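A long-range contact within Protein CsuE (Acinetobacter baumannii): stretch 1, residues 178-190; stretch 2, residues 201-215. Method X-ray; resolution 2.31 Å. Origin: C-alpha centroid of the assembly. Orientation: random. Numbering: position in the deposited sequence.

Stretch 1 178-190: LPDCRILAQDVNF
Stretch 2 201-215: PVQSSMGIRCSVNTP

Residues 181-184 and 202-210 of CsuE form neighbouring antiparallel strands, their axes 169° apart in N-to-C direction and 4.7 Å apart at closest approach. Together the two stretches bury 827 Å². The register pairs Cys-181 with Cys-210, Arg-182 with Arg-209, Ile-183 with Ile-208 and Leu-184 with Gly-207, at CA-CA separations of 4.1, 5.3, 4.8 and 5.2 Å. All eight residues have extended backbones, with phi between -150° and -106° and psi between 101° and 154°.

Arg-182/Arg-209 and Leu-184/Gly-207 are the hydrogen-bonded pairs, and in each both backbone groups are satisfied reciprocally. Arg-182 N donates to Arg-209 O (3.0 Å) and Arg-209 N to Arg-182 O (3.1 Å); Leu-184 N donates to Gly-207 O and Gly-207 N to Leu-184 O, both at 3.0 Å. At the Asp-180 end the ladder continues with a substitution. Ser-211 N still reaches Asp-180 O (2.9 Å), but Asp-180 N is satisfied by a side chain, donating to Ser-211 OG at 2.9 Å. Ser-211 OG, with chi1 at 40° (p), also donates to Thr-214 OG1 (3.1 Å), which in turn donates to Val-212 O (2.9 Å), so the turn after the strand is tied to its end. Between the hydrogen-bonded pairs, CA-H...O contacts supplement the carbonyls: Cys-181 CA lies 3.2 Å from Arg-209 O, Cys-210 CA 3.2 Å from Asp-180 O, and Ile-208 CA 3.3 Å from Arg-182 O.

Cys-181 and Cys-210 occupy a non-hydrogen-bonded pair, where a 4.1 Å CA-CA separation accompanies a cross-strand disulfide. Both chi1 angles are m (-70° and -77°), Cys-181 SG to Cys-210 SG is 2.0 Å, and chi3 is 118°. Thr-214 CG2 packs 3.5 Å from Cys-181 SG. On the same face of the sheet, Ile-183 CG2 meets Ile-208 CG1 at 4.0 Å; Ile-183 has an off-well chi1 of -29° and Ile-208 is m,t.

The other face carries the two arginines, both m at chi1. Arg-182 NE and Arg-209 NH1, like charges, are 4.2 Å apart. Arg-182 NH1 forms a 3.0 Å salt bridge with Asp-180 OD2, and Arg-209 NH1 and NH2 are satisfied by hydrogen bonds elsewhere in the structure. Asp-180 is t at chi1, and its OD1 accepts a weak 2.8 Å hydrogen bond from Cys-181 N.

Beyond Leu-184 the regular pairing gives way to apolar packing. Ala-185 CB rests 4.0 Å from Met-206 CG, the methionine being m,t,p. Gln-186 has positive phi (63°, psi -171°); the chain is extended again from Asp-187, and residues 188-189 form a short strand. There, with chi1 t, Val-188 CG1 contacts Val-202 CG1 at 3.6 Å and Val-188 CG2 lies 3.9 Å from Ser-204 CB. Val-202, also t, turns CG2 over one face of the Phe-190 ring (chi1 -70°, chi2 86°), 4.1 Å from its centroid and 25° off the normal, a CH-pi contact that closes this end of the interface.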

# COMPACT_ATOMS: atom_id res chain seq x y z
N LEU D 178 3.08 -1.25 5.27
CA LEU D 178 2.29 -0.20 4.66
C LEU D 178 1.16 0.24 5.57
O LEU D 178 0.61 -0.57 6.32
CB LEU D 178 1.71 -0.66 3.33
CG LEU D 178 2.74 -0.96 2.24
CD1 LEU D 178 2.08 -1.51 1.01
CD2 LEU D 178 3.50 0.29 1.91
N PRO D 179 0.81 1.52 5.52
CA PRO D 179 -0.41 1.98 6.21
C PRO D 179 -1.63 1.25 5.67
O PRO D 179 -1.70 0.89 4.49
CB PRO D 179 -0.46 3.48 5.90
CG PRO D 179 0.94 3.84 5.56
CD PRO D 179 1.53 2.63 4.88
N ASP D 180 -2.61 1.06 6.55
CA ASP D 180 -3.72 0.17 6.26
C ASP D 180 -4.95 0.62 7.03
O ASP D 180 -4.84 1.10 8.17
CB ASP D 180 -3.35 -1.27 6.63
CG ASP D 180 -4.28 -2.29 6.01
OD1 ASP D 180 -5.20 -1.87 5.27
OD2 ASP D 180 -4.09 -3.49 6.26
N CYS D 181 -6.13 0.46 6.42
CA CYS D 181 -7.39 0.87 7.03
C CYS D 181 -8.51 -0.04 6.53
O CYS D 181 -8.45 -0.56 5.41
CB CYS D 181 -7.73 2.33 6.74
SG CYS D 181 -6.69 3.58 7.53
N ARG D 182 -9.53 -0.22 7.37
CA ARG D 182 -10.72 -0.97 7.01
C ARG D 182 -11.96 -0.24 7.52
O ARG D 182 -11.96 0.29 8.63
CB ARG D 182 -10.69 -2.37 7.59
CG ARG D 182 -9.65 -3.24 6.95
CD ARG D 182 -8.74 -3.81 7.99
NE ARG D 182 -8.43 -5.22 7.73
CZ ARG D 182 -7.54 -5.62 6.84
NH1 ARG D 182 -6.86 -4.74 6.12
NH2 ARG D 182 -7.32 -6.92 6.68
N ILE D 183 -13.01 -0.23 6.69
CA ILE D 183 -14.27 0.46 7.00
C ILE D 183 -15.37 -0.57 7.23
O ILE D 183 -15.48 -1.56 6.49
CB ILE D 183 -14.70 1.42 5.88
CG1 ILE D 183 -13.51 1.96 5.11
CG2 ILE D 183 -15.55 2.56 6.46
CD1 ILE D 183 -13.93 2.80 3.94
N LEU D 184 -16.22 -0.29 8.22
CA LEU D 184 -17.33 -1.16 8.60
C LEU D 184 -18.50 -0.25 8.99
O LEU D 184 -18.54 0.28 10.10
CB LEU D 184 -16.94 -2.08 9.74
CG LEU D 184 -17.90 -3.21 10.12
CD1 LEU D 184 -18.25 -4.05 8.90
CD2 LEU D 184 -17.24 -4.06 11.18
N ALA D 185 -19.45 -0.08 8.07
CA ALA D 185 -20.47 0.95 8.21
C ALA D 185 -21.85 0.39 8.56
O ALA D 185 -22.60 1.04 9.30
CB ALA D 185 -20.57 1.77 6.92
N GLN D 186 -22.21 -0.78 8.04
CA GLN D 186 -23.48 -1.43 8.37
C GLN D 186 -24.68 -0.61 7.91
O GLN D 186 -24.52 0.38 7.19
CB GLN D 186 -23.59 -1.71 9.87
CG GLN D 186 -22.72 -2.85 10.37
CD GLN D 186 -23.15 -4.20 9.82
OE1 GLN D 186 -24.34 -4.48 9.68
NE2 GLN D 186 -22.17 -5.03 9.49
N ASP D 187 -25.88 -1.02 8.31
CA ASP D 187 -27.12 -0.40 7.86
C ASP D 187 -27.89 0.19 9.03
O ASP D 187 -27.76 -0.24 10.17
CB ASP D 187 -28.01 -1.41 7.12
CG ASP D 187 -27.58 -1.62 5.68
OD1 ASP D 187 -26.65 -0.94 5.22
OD2 ASP D 187 -28.18 -2.48 5.00
N VAL D 188 -28.71 1.20 8.72
CA VAL D 188 -29.60 1.84 9.69
C VAL D 188 -31.02 1.46 9.32
O VAL D 188 -31.44 1.67 8.17
CB VAL D 188 -29.43 3.36 9.71
CG1 VAL D 188 -30.44 3.99 10.65
CG2 VAL D 188 -28.00 3.75 10.10
N ASN D 189 -31.76 0.92 10.28
CA ASN D 189 -33.15 0.52 10.09
C ASN D 189 -34.05 1.29 11.05
O ASN D 189 -33.65 1.62 12.17
CB ASN D 189 -33.33 -0.98 10.31
CG ASN D 189 -32.68 -1.81 9.22
OD1 ASN D 189 -33.25 -2.01 8.15
ND2 ASN D 189 -31.48 -2.31 9.49
N PHE D 190 -35.27 1.55 10.60
CA PHE D 190 -36.25 2.33 11.37
C PHE D 190 -37.41 1.47 11.88
O PHE D 190 -37.38 0.24 11.78
CB PHE D 190 -36.79 3.48 10.52
CG PHE D 190 -35.78 4.56 10.26
CD1 PHE D 190 -34.89 4.46 9.20
CD2 PHE D 190 -35.72 5.67 11.09
CE1 PHE D 190 -33.96 5.46 8.97
CE2 PHE D 190 -34.79 6.67 10.85
CZ PHE D 190 -33.91 6.56 9.79
N PRO D 201 -35.97 8.32 15.53
CA PRO D 201 -34.59 8.42 15.07
C PRO D 201 -33.77 7.24 15.57
O PRO D 201 -34.09 6.60 16.57
CB PRO D 201 -34.10 9.75 15.66
CG PRO D 201 -35.03 10.03 16.79
CD PRO D 201 -36.35 9.44 16.41
N VAL D 202 -32.69 6.96 14.85
CA VAL D 202 -31.83 5.81 15.09
C VAL D 202 -30.41 6.32 15.31
O VAL D 202 -29.85 7.01 14.44
CB VAL D 202 -31.87 4.81 13.92
CG1 VAL D 202 -30.98 3.61 14.20
CG2 VAL D 202 -33.30 4.39 13.60
N GLN D 203 -29.83 5.97 16.45
CA GLN D 203 -28.41 6.21 16.70
C GLN D 203 -27.65 4.95 16.31
O GLN D 203 -27.90 3.87 16.87
CB GLN D 203 -28.17 6.60 18.16
CG GLN D 203 -26.77 7.17 18.42
CD GLN D 203 -26.54 7.56 19.88
OE1 GLN D 203 -25.69 7.00 20.56
NE2 GLN D 203 -27.29 8.55 20.35
N SER D 204 -26.76 5.07 15.32
CA SER D 204 -25.88 3.97 14.92
C SER D 204 -24.42 4.43 14.97
O SER D 204 -24.10 5.43 15.62
CB SER D 204 -26.24 3.46 13.53
OG SER D 204 -25.41 2.38 13.13
N SER D 205 -23.54 3.71 14.28
CA SER D 205 -22.13 4.04 14.31
C SER D 205 -21.42 3.42 13.11
O SER D 205 -21.91 2.46 12.50
CB SER D 205 -21.47 3.59 15.62
OG SER D 205 -21.42 2.18 15.74
N MET D 206 -20.26 3.99 12.78
CA MET D 206 -19.33 3.44 11.82
C MET D 206 -18.01 3.16 12.53
O MET D 206 -17.66 3.83 13.50
CB MET D 206 -19.10 4.40 10.63
CG MET D 206 -20.30 4.59 9.74
SD MET D 206 -20.07 5.88 8.54
CE MET D 206 -18.40 5.53 8.15
N GLY D 207 -17.29 2.16 12.04
CA GLY D 207 -16.02 1.78 12.63
C GLY D 207 -14.89 1.73 11.62
O GLY D 207 -15.04 1.11 10.56
N ILE D 208 -13.77 2.37 11.93
CA ILE D 208 -12.60 2.38 11.06
C ILE D 208 -11.37 1.96 11.86
O ILE D 208 -11.00 2.62 12.84
CB ILE D 208 -12.37 3.75 10.40
CG1 ILE D 208 -13.60 4.11 9.57
CG2 ILE D 208 -11.12 3.73 9.55
CD1 ILE D 208 -13.51 5.40 8.83
N ARG D 209 -10.74 0.86 11.44
CA ARG D 209 -9.53 0.34 12.06
C ARG D 209 -8.35 0.66 11.15
O ARG D 209 -8.28 0.17 10.02
CB ARG D 209 -9.64 -1.17 12.30
CG ARG D 209 -10.86 -1.55 13.15
CD ARG D 209 -11.02 -3.06 13.27
NE ARG D 209 -9.75 -3.70 13.58
CZ ARG D 209 -9.17 -4.63 12.82
NH1 ARG D 209 -9.75 -5.05 11.71
NH2 ARG D 209 -8.01 -5.16 13.19
N CYS D 210 -7.44 1.48 11.65
CA CYS D 210 -6.32 1.99 10.87
C CYS D 210 -5.02 1.74 11.63
O CYS D 210 -5.01 1.62 12.86
CB CYS D 210 -6.48 3.50 10.58
SG CYS D 210 -7.63 3.98 9.29
N SER D 211 -3.93 1.64 10.88
CA SER D 211 -2.61 1.65 11.48
C SER D 211 -2.34 3.02 12.11
O SER D 211 -3.06 3.99 11.88
CB SER D 211 -1.55 1.32 10.44
OG SER D 211 -1.86 1.95 9.21
N VAL D 212 -1.29 3.09 12.94
CA VAL D 212 -0.96 4.36 13.58
C VAL D 212 -0.63 5.40 12.52
O VAL D 212 -0.28 5.09 11.38
CB VAL D 212 0.20 4.24 14.59
CG1 VAL D 212 -0.24 3.45 15.82
CG2 VAL D 212 1.41 3.60 13.94
N ASN D 213 -0.76 6.67 12.92
CA ASN D 213 -0.77 7.81 12.00
C ASN D 213 -1.92 7.57 11.03
O ASN D 213 -3.05 7.33 11.50
CB ASN D 213 0.61 7.98 11.38
CG ASN D 213 1.70 7.93 12.42
OD1 ASN D 213 2.68 7.20 12.29
ND2 ASN D 213 1.51 8.69 13.50
N THR D 214 -1.70 7.59 9.72
CA THR D 214 -2.74 7.30 8.74
C THR D 214 -3.99 8.13 9.00
O THR D 214 -5.04 7.59 9.37
CB THR D 214 -3.12 5.83 8.73
OG1 THR D 214 -1.95 5.03 8.95
CG2 THR D 214 -3.73 5.47 7.38
N PRO D 215 -3.92 9.44 8.83
CA PRO D 215 -5.10 10.27 9.02
C PRO D 215 -6.00 10.17 7.80
O PRO D 215 -5.58 9.77 6.72
CB PRO D 215 -4.52 11.68 9.16
CG PRO D 215 -3.31 11.63 8.26
CD PRO D 215 -2.78 10.20 8.28